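Local coordinates for NAD(P)H-hydrate epimerase (Saccharomyces cerevisiae, PDB 1JZT), which catalyses the epimerization of the R- and S-forms of NAD(P)HX, a hydrated, damaged form of NAD(P)H, so that both epimers can be repaired, at residues Met32-Val43 against Asp73-Phe84; Asp173-Pro184 against Pro201-Arg209. All blocks are in the same frame, centred on the assembly; numbering follows the deposited sequence.

Overall arrangement
Both contacts belong to one YjeF N-terminal domain, built as a Rossmann-like mixed sheet flanked by helices. Interaction 1 lies wholly before interaction 2 in the sequence; it packs helix 28-46 on helix 69-83, the helix that follows strand 60-65. Interaction 2 joins the loop after strand 169-172 to the loop after strand 194-198, two strands that lie side by side and parallel. The centres are 21 Å apart, on opposite sides of the chain's centre, yet the nearest atoms are about 6 Å apart. The side chains of Asp73 and Asp173, both predicted to bind (6S)-NADPHX, are about 6 Å apart, consistent with the two contacts flanking one ligand site.

Interaction 1 (Met32-Val43 against Asp73-Phe84); sequences MELAGFSVAQAV and DGLVCARHLKLF
Glu33 and Arg79 form the charged part of this contact, a salt bridge of nearly coplanar carboxylate and guanidinium groups. Arg79 comes end-on: NH2 reaches Glu33 OE1 at 2.8 Å and NH1 reaches OE2 at 2.9 Å, each oxygen using its syn lone pair. His80 NE2 adds a bond to Glu33 OE2 at 2.8 Å, arriving from above the carboxylate plane, so OE2 takes two donors. With CG anti to the backbone N (chi1 -174°) and a bend at chi2, Glu33 turns its carboxylate across to both. An alanine here would remove the carboxylate and would probably leave the Arg79 charge without its mate and the His80 ring freer to turn.

Phe37, His80 and Phe84 form an aromatic cluster: Phe37 points its CD1 edge at the face of His80, planes at 86°, while its CE1 lies 3.7 Å from Phe84 CZ.

Close backbone approach rests on small residues. Gly36 CA is 4.3 Å from Cys77 CA, where a side chain on Gly36 would collide with Val76. The axes of helix segments 32-43 and 73-83 come within 7.3 Å, crossing at -54°. Ala40 CB packs on His80 CB and Phe84 CE2.

Met32 CG and Ala35 CB pack on Asp73, predicted to bind (6S)-NADPHX, so the helix pair backs that site. Around it, helix 100-111 meets Met32, Val76 and Arg79, and strand 194-198 lies against Ala35 and Asp73.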
# COMPACT_ATOMS: atom_id res chain seq x y z
N MSE A 32 -6.64 -5.32 -8.23
CA MSE A 32 -5.25 -5.16 -7.81
C MSE A 32 -4.53 -4.12 -8.67
O MSE A 32 -3.73 -3.33 -8.17
CB MSE A 32 -4.54 -6.51 -7.89
CG MSE A 32 -3.13 -6.52 -7.32
SE MSE A 32 -2.57 -8.34 -6.85
CE MSE A 32 -3.68 -8.59 -5.29
N GLU A 33 -4.83 -4.11 -9.97
CA GLU A 33 -4.21 -3.14 -10.87
C GLU A 33 -4.67 -1.73 -10.48
O GLU A 33 -3.87 -0.81 -10.37
CB GLU A 33 -4.63 -3.42 -12.31
CG GLU A 33 -3.93 -2.57 -13.36
CD GLU A 33 -2.42 -2.77 -13.37
OE1 GLU A 33 -1.94 -3.87 -13.02
OE2 GLU A 33 -1.72 -1.82 -13.77
N LEU A 34 -5.98 -1.58 -10.27
CA LEU A 34 -6.54 -0.29 -9.89
C LEU A 34 -6.03 0.14 -8.51
O LEU A 34 -5.70 1.30 -8.31
CB LEU A 34 -8.07 -0.35 -9.90
CG LEU A 34 -8.76 -0.49 -11.27
CD1 LEU A 34 -10.27 -0.62 -11.06
CD2 LEU A 34 -8.46 0.71 -12.15
N ALA A 35 -5.95 -0.81 -7.58
CA ALA A 35 -5.46 -0.50 -6.23
C ALA A 35 -4.00 -0.06 -6.26
O ALA A 35 -3.63 0.95 -5.66
CB ALA A 35 -5.63 -1.71 -5.31
N GLY A 36 -3.17 -0.84 -6.95
CA GLY A 36 -1.76 -0.51 -7.06
C GLY A 36 -1.56 0.83 -7.74
O GLY A 36 -0.62 1.58 -7.42
N PHE A 37 -2.44 1.14 -8.69
CA PHE A 37 -2.35 2.41 -9.41
C PHE A 37 -2.59 3.54 -8.42
O PHE A 37 -1.85 4.53 -8.40
CB PHE A 37 -3.40 2.49 -10.53
CG PHE A 37 -3.37 3.78 -11.29
CD1 PHE A 37 -2.50 3.94 -12.37
CD2 PHE A 37 -4.14 4.87 -10.89
CE1 PHE A 37 -2.39 5.17 -13.03
CE2 PHE A 37 -4.04 6.10 -11.55
CZ PHE A 37 -3.16 6.25 -12.62
N SER A 38 -3.62 3.39 -7.59
CA SER A 38 -3.97 4.39 -6.58
C SER A 38 -2.77 4.72 -5.70
O SER A 38 -2.44 5.89 -5.50
CB SER A 38 -5.11 3.88 -5.70
OG SER A 38 -6.32 3.81 -6.41
N VAL A 39 -2.14 3.69 -5.16
CA VAL A 39 -0.98 3.88 -4.30
C VAL A 39 0.11 4.67 -5.02
O VAL A 39 0.67 5.61 -4.47
CB VAL A 39 -0.37 2.54 -3.85
CG1 VAL A 39 0.86 2.79 -2.99
CG2 VAL A 39 -1.42 1.74 -3.08
N ALA A 40 0.43 4.28 -6.25
CA ALA A 40 1.45 4.99 -7.03
C ALA A 40 1.07 6.46 -7.22
O ALA A 40 1.91 7.36 -7.08
CB ALA A 40 1.61 4.32 -8.38
N GLN A 41 -0.19 6.71 -7.55
CA GLN A 41 -0.64 8.09 -7.73
C GLN A 41 -0.47 8.91 -6.44
O GLN A 41 -0.09 10.08 -6.48
CB GLN A 41 -2.10 8.10 -8.21
CG GLN A 41 -2.61 9.45 -8.73
CD GLN A 41 -3.96 9.34 -9.44
OE1 GLN A 41 -4.93 8.83 -8.88
NE2 GLN A 41 -4.02 9.83 -10.68
N ALA A 42 -0.74 8.30 -5.28
CA ALA A 42 -0.59 8.99 -3.99
C ALA A 42 0.87 9.36 -3.73
O ALA A 42 1.18 10.45 -3.24
CB ALA A 42 -1.11 8.11 -2.84
N VAL A 43 1.78 8.44 -4.06
CA VAL A 43 3.21 8.68 -3.87
C VAL A 43 3.67 9.83 -4.77
O VAL A 43 4.41 10.71 -4.33
CB VAL A 43 4.02 7.42 -4.23
CG1 VAL A 43 5.51 7.74 -4.25
CG2 VAL A 43 3.72 6.32 -3.22
N ASP A 73 -0.56 -5.64 -4.40
CA ASP A 73 -0.87 -4.24 -4.69
C ASP A 73 0.44 -3.47 -4.82
O ASP A 73 0.57 -2.57 -5.65
CB ASP A 73 -1.71 -3.61 -3.56
CG ASP A 73 -3.14 -4.15 -3.51
OD1 ASP A 73 -3.58 -4.84 -4.44
OD2 ASP A 73 -3.84 -3.86 -2.51
N GLY A 74 1.42 -3.84 -4.01
CA GLY A 74 2.72 -3.19 -4.06
C GLY A 74 3.46 -3.46 -5.36
O GLY A 74 4.14 -2.57 -5.89
N LEU A 75 3.35 -4.68 -5.87
CA LEU A 75 4.02 -5.05 -7.12
C LEU A 75 3.48 -4.21 -8.27
O LEU A 75 4.24 -3.80 -9.16
CB LEU A 75 3.82 -6.55 -7.42
CG LEU A 75 4.34 -7.52 -6.35
CD1 LEU A 75 4.13 -8.98 -6.80
CD2 LEU A 75 5.81 -7.25 -6.11
N VAL A 76 2.18 -3.95 -8.26
CA VAL A 76 1.53 -3.13 -9.28
C VAL A 76 2.03 -1.69 -9.12
O VAL A 76 2.42 -1.03 -10.09
CB VAL A 76 -0.00 -3.14 -9.12
CG1 VAL A 76 -0.64 -2.08 -10.02
CG2 VAL A 76 -0.55 -4.51 -9.48
N CYS A 77 1.99 -1.20 -7.89
CA CYS A 77 2.44 0.16 -7.56
C CYS A 77 3.84 0.44 -8.10
O CYS A 77 4.09 1.49 -8.69
CB CYS A 77 2.44 0.34 -6.05
SG CYS A 77 3.20 1.88 -5.47
N ALA A 78 4.75 -0.50 -7.88
CA ALA A 78 6.12 -0.37 -8.33
C ALA A 78 6.23 -0.15 -9.84
O ALA A 78 7.06 0.64 -10.29
CB ALA A 78 6.92 -1.60 -7.92
N ARG A 79 5.41 -0.84 -10.62
CA ARG A 79 5.43 -0.69 -12.09
C ARG A 79 4.94 0.70 -12.50
O ARG A 79 5.54 1.33 -13.37
CB ARG A 79 4.59 -1.80 -12.75
CG ARG A 79 4.25 -1.58 -14.24
CD ARG A 79 3.79 -2.89 -14.89
NE ARG A 79 2.90 -3.64 -14.01
CZ ARG A 79 1.61 -3.37 -13.82
NH1 ARG A 79 1.04 -2.36 -14.47
NH2 ARG A 79 0.90 -4.10 -12.97
N HIS A 80 3.87 1.18 -11.88
CA HIS A 80 3.37 2.50 -12.23
C HIS A 80 4.37 3.59 -11.85
O HIS A 80 4.54 4.57 -12.58
CB HIS A 80 2.01 2.76 -11.60
CG HIS A 80 0.89 2.04 -12.29
ND1 HIS A 80 0.39 2.45 -13.51
CD2 HIS A 80 0.25 0.89 -12.00
CE1 HIS A 80 -0.51 1.59 -13.93
NE2 HIS A 80 -0.61 0.63 -13.03
N LEU A 81 5.05 3.41 -10.71
CA LEU A 81 6.04 4.39 -10.27
C LEU A 81 7.18 4.48 -11.27
O LEU A 81 7.75 5.55 -11.49
CB LEU A 81 6.59 4.02 -8.90
CG LEU A 81 5.65 4.26 -7.71
CD1 LEU A 81 6.27 3.70 -6.44
CD2 LEU A 81 5.40 5.76 -7.58
N LYS A 82 7.53 3.34 -11.86
CA LYS A 82 8.61 3.31 -12.85
C LYS A 82 8.13 4.12 -14.05
O LYS A 82 8.86 4.94 -14.59
CB LYS A 82 8.91 1.86 -13.26
CG LYS A 82 10.05 1.72 -14.25
CD LYS A 82 11.38 2.11 -13.63
CE LYS A 82 12.52 1.99 -14.63
NZ LYS A 82 13.81 2.35 -13.99
N LEU A 83 6.88 3.89 -14.47
CA LEU A 83 6.33 4.61 -15.61
C LEU A 83 6.21 6.10 -15.29
O LEU A 83 6.41 6.94 -16.17
CB LEU A 83 4.96 4.03 -15.99
CG LEU A 83 5.05 2.72 -16.78
CD1 LEU A 83 3.84 1.86 -16.50
CD2 LEU A 83 5.18 3.03 -18.27
N PHE A 84 5.91 6.42 -14.03
CA PHE A 84 5.76 7.81 -13.61
C PHE A 84 7.08 8.58 -13.50
O PHE A 84 7.08 9.78 -13.26
CB PHE A 84 5.02 7.89 -12.26
CG PHE A 84 3.59 7.43 -12.30
CD1 PHE A 84 2.90 7.37 -13.51
CD2 PHE A 84 2.92 7.08 -11.13
CE1 PHE A 84 1.57 6.95 -13.56
CE2 PHE A 84 1.59 6.67 -11.16
CZ PHE A 84 0.91 6.60 -12.38

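Interaction 2 (Asp173-Pro184 against Pro201-Arg209); sequences DVPTGWDVDKGP and PKPCSSHIR
Asp173 extends its CG anti to the backbone N (chi1 -164°) and Lys202 folds back through bends at chi2 and chi3, which brings NZ to the syn lone pair of Asp173 OD1 at 2.7 Å. This salt bridge joins two loops that follow neighbouring parallel strands of the Rossmann-like sheet, the usual place for ligand-binding loops; Asp173 is predicted to bind (6S)-NADPHX and Thr176 the potassium ion. Leu198 N also donates to Asp173 OD1, and Val200 O takes a bond from Lys202 NZ, so both charged ends have second partners.

The 3-10 turn 203-207 fits against the other loop through Cys204. Its N donates to Val180 O at 2.9 Å. SG, held between backbone N and carbonyl carbon (chi1 68°), meets Val174 CG1 at 3.6 Å. Trp178 presents its edge to Cys204 O, with Pro175 CB and Pro184 CB over opposite faces. Val180 CG1 runs alongside Lys202 CG at 3.5 Å, a tight carbon pair.

Asp179 shapes the facing loop: its OD1 accepts from Asp181 N, an Asx turn, and from Lys182 N, completing an Asx motif, beside a classic beta bulge in which Lys182 and Gly183 both face Asp179. Gly183 CA lies over the His207 face, 3.8 Å from the centroid, a CH-pi contact. At the ring's edge, one water links His207 NE2, 2.8 Å away, to Asp181 O.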
# COMPACT_ATOMS: atom_id res chain seq x y z
N ASP A 173 -3.17 0.43 2.39
CA ASP A 173 -4.41 0.03 3.04
C ASP A 173 -4.44 0.29 4.55
O ASP A 173 -5.27 1.06 5.03
CB ASP A 173 -4.72 -1.44 2.75
CG ASP A 173 -6.15 -1.79 3.05
OD1 ASP A 173 -7.02 -0.93 2.79
OD2 ASP A 173 -6.42 -2.91 3.54
N VAL A 174 -3.55 -0.37 5.28
CA VAL A 174 -3.42 -0.21 6.72
C VAL A 174 -1.94 -0.31 7.10
O VAL A 174 -1.16 -0.94 6.39
CB VAL A 174 -4.21 -1.30 7.51
CG1 VAL A 174 -5.70 -1.10 7.34
CG2 VAL A 174 -3.80 -2.69 7.05
N PRO A 175 -1.54 0.33 8.20
CA PRO A 175 -0.13 0.28 8.64
C PRO A 175 0.17 -1.15 9.09
O PRO A 175 -0.52 -1.69 9.95
CB PRO A 175 -0.08 1.27 9.80
CG PRO A 175 -1.20 2.24 9.48
CD PRO A 175 -2.29 1.32 9.00
N THR A 176 1.19 -1.76 8.51
CA THR A 176 1.54 -3.13 8.87
C THR A 176 1.86 -3.24 10.37
O THR A 176 2.60 -2.42 10.91
CB THR A 176 2.74 -3.62 8.04
OG1 THR A 176 2.36 -3.67 6.65
CG2 THR A 176 3.18 -5.01 8.48
N GLY A 177 1.27 -4.23 11.04
CA GLY A 177 1.53 -4.39 12.46
C GLY A 177 0.48 -3.76 13.35
O GLY A 177 0.45 -4.02 14.56
N TRP A 178 -0.37 -2.91 12.78
CA TRP A 178 -1.43 -2.26 13.55
C TRP A 178 -2.62 -3.21 13.64
O TRP A 178 -2.81 -4.06 12.76
CB TRP A 178 -1.90 -0.97 12.87
CG TRP A 178 -1.02 0.23 13.06
CD1 TRP A 178 0.33 0.23 13.30
CD2 TRP A 178 -1.41 1.61 12.95
NE1 TRP A 178 0.79 1.53 13.35
CE2 TRP A 178 -0.25 2.39 13.14
CE3 TRP A 178 -2.64 2.26 12.72
CZ2 TRP A 178 -0.27 3.79 13.10
CZ3 TRP A 178 -2.66 3.66 12.68
CH2 TRP A 178 -1.48 4.41 12.87
N ASP A 179 -3.41 -3.08 14.70
CA ASP A 179 -4.60 -3.91 14.81
C ASP A 179 -5.58 -3.23 13.86
O ASP A 179 -5.96 -2.08 14.07
CB ASP A 179 -5.14 -3.91 16.24
CG ASP A 179 -6.31 -4.85 16.41
OD1 ASP A 179 -7.36 -4.63 15.76
OD2 ASP A 179 -6.19 -5.82 17.18
N VAL A 180 -5.97 -3.94 12.80
CA VAL A 180 -6.87 -3.40 11.78
C VAL A 180 -8.10 -2.70 12.34
O VAL A 180 -8.57 -1.73 11.75
CB VAL A 180 -7.33 -4.51 10.80
CG1 VAL A 180 -8.19 -3.90 9.70
CG2 VAL A 180 -6.11 -5.20 10.19
N ASP A 181 -8.62 -3.17 13.47
CA ASP A 181 -9.81 -2.56 14.05
C ASP A 181 -9.55 -1.77 15.33
O ASP A 181 -10.25 -0.80 15.62
CB ASP A 181 -10.87 -3.62 14.35
CG ASP A 181 -11.40 -4.29 13.10
OD1 ASP A 181 -11.73 -3.57 12.13
OD2 ASP A 181 -11.49 -5.53 13.09
N LYS A 182 -8.54 -2.19 16.09
CA LYS A 182 -8.20 -1.54 17.35
C LYS A 182 -7.15 -0.45 17.22
O LYS A 182 -7.12 0.48 18.02
CB LYS A 182 -7.70 -2.57 18.36
CG LYS A 182 -8.65 -3.73 18.62
CD LYS A 182 -9.93 -3.26 19.29
CE LYS A 182 -10.80 -4.44 19.70
NZ LYS A 182 -10.09 -5.35 20.65
N GLY A 183 -6.29 -0.57 16.22
CA GLY A 183 -5.24 0.42 16.03
C GLY A 183 -3.88 -0.10 16.47
O GLY A 183 -3.74 -1.28 16.76
N PRO A 184 -2.86 0.78 16.56
CA PRO A 184 -1.52 0.37 16.97
C PRO A 184 -1.48 -0.16 18.40
O PRO A 184 -1.86 0.54 19.34
CB PRO A 184 -0.71 1.66 16.80
CG PRO A 184 -1.70 2.72 17.12
CD PRO A 184 -2.95 2.24 16.41
N PRO A 201 -11.56 3.08 4.25
CA PRO A 201 -10.66 3.00 5.41
C PRO A 201 -11.17 2.05 6.47
O PRO A 201 -12.38 1.89 6.65
CB PRO A 201 -10.61 4.44 5.90
CG PRO A 201 -10.84 5.24 4.65
CD PRO A 201 -11.98 4.47 4.02
N LYS A 202 -10.24 1.41 7.17
CA LYS A 202 -10.57 0.49 8.26
C LYS A 202 -10.52 1.27 9.57
O LYS A 202 -9.95 2.36 9.62
CB LYS A 202 -9.58 -0.68 8.28
CG LYS A 202 -10.05 -1.92 7.53
CD LYS A 202 -10.43 -1.62 6.08
CE LYS A 202 -9.19 -1.39 5.23
NZ LYS A 202 -9.53 -1.27 3.77
N PRO A 203 -11.10 0.72 10.65
CA PRO A 203 -11.13 1.36 11.96
C PRO A 203 -9.79 1.89 12.47
O PRO A 203 -9.74 2.95 13.09
CB PRO A 203 -11.70 0.27 12.87
CG PRO A 203 -12.62 -0.46 11.94
CD PRO A 203 -11.76 -0.60 10.71
N CYS A 204 -8.71 1.17 12.20
CA CYS A 204 -7.40 1.61 12.66
C CYS A 204 -6.99 2.96 12.08
O CYS A 204 -6.16 3.66 12.66
CB CYS A 204 -6.34 0.55 12.34
SG CYS A 204 -5.98 0.33 10.58
N SER A 205 -7.57 3.34 10.94
CA SER A 205 -7.24 4.61 10.30
C SER A 205 -7.57 5.82 11.16
O SER A 205 -6.99 6.89 10.99
CB SER A 205 -7.95 4.74 8.94
OG SER A 205 -9.36 4.85 9.10
N SER A 206 -8.51 5.66 12.09
CA SER A 206 -8.90 6.77 12.95
C SER A 206 -7.85 7.03 14.03
O SER A 206 -8.02 7.90 14.88
CB SER A 206 -10.24 6.47 13.62
OG SER A 206 -10.10 5.41 14.55
N HIS A 207 -6.76 6.27 14.00
CA HIS A 207 -5.69 6.41 14.98
C HIS A 207 -4.51 7.23 14.47
O HIS A 207 -3.56 7.48 15.21
CB HIS A 207 -5.19 5.04 15.42
CG HIS A 207 -6.18 4.28 16.24
ND1 HIS A 207 -6.16 4.28 17.62
CD2 HIS A 207 -7.25 3.52 15.89
CE1 HIS A 207 -7.16 3.56 18.08
NE2 HIS A 207 -7.84 3.08 17.05
N ILE A 208 -4.56 7.64 13.21
CA ILE A 208 -3.47 8.43 12.65
C ILE A 208 -3.58 9.88 13.13
O ILE A 208 -4.64 10.32 13.55
CB ILE A 208 -3.48 8.44 11.10
CG1 ILE A 208 -4.72 9.18 10.59
CG2 ILE A 208 -3.44 7.01 10.56
CD1 ILE A 208 -4.77 9.34 9.08
N ARG A 209 -2.46 10.59 13.06
CA ARG A 209 -2.40 11.99 13.45
C ARG A 209 -2.25 12.83 12.18
O ARG A 209 -1.24 12.73 11.49
CB ARG A 209 -1.20 12.25 14.36
CG ARG A 209 -1.26 11.54 15.69
CD ARG A 209 -0.01 11.82 16.51
NE ARG A 209 -0.08 11.19 17.83
CZ ARG A 209 0.86 11.29 18.76
NH1 ARG A 209 1.96 12.01 18.54
NH2 ARG A 209 0.71 10.67 19.92
O HOH W 1 -7.62 1.99 6.35
O HOH W 2 -10.27 1.74 16.59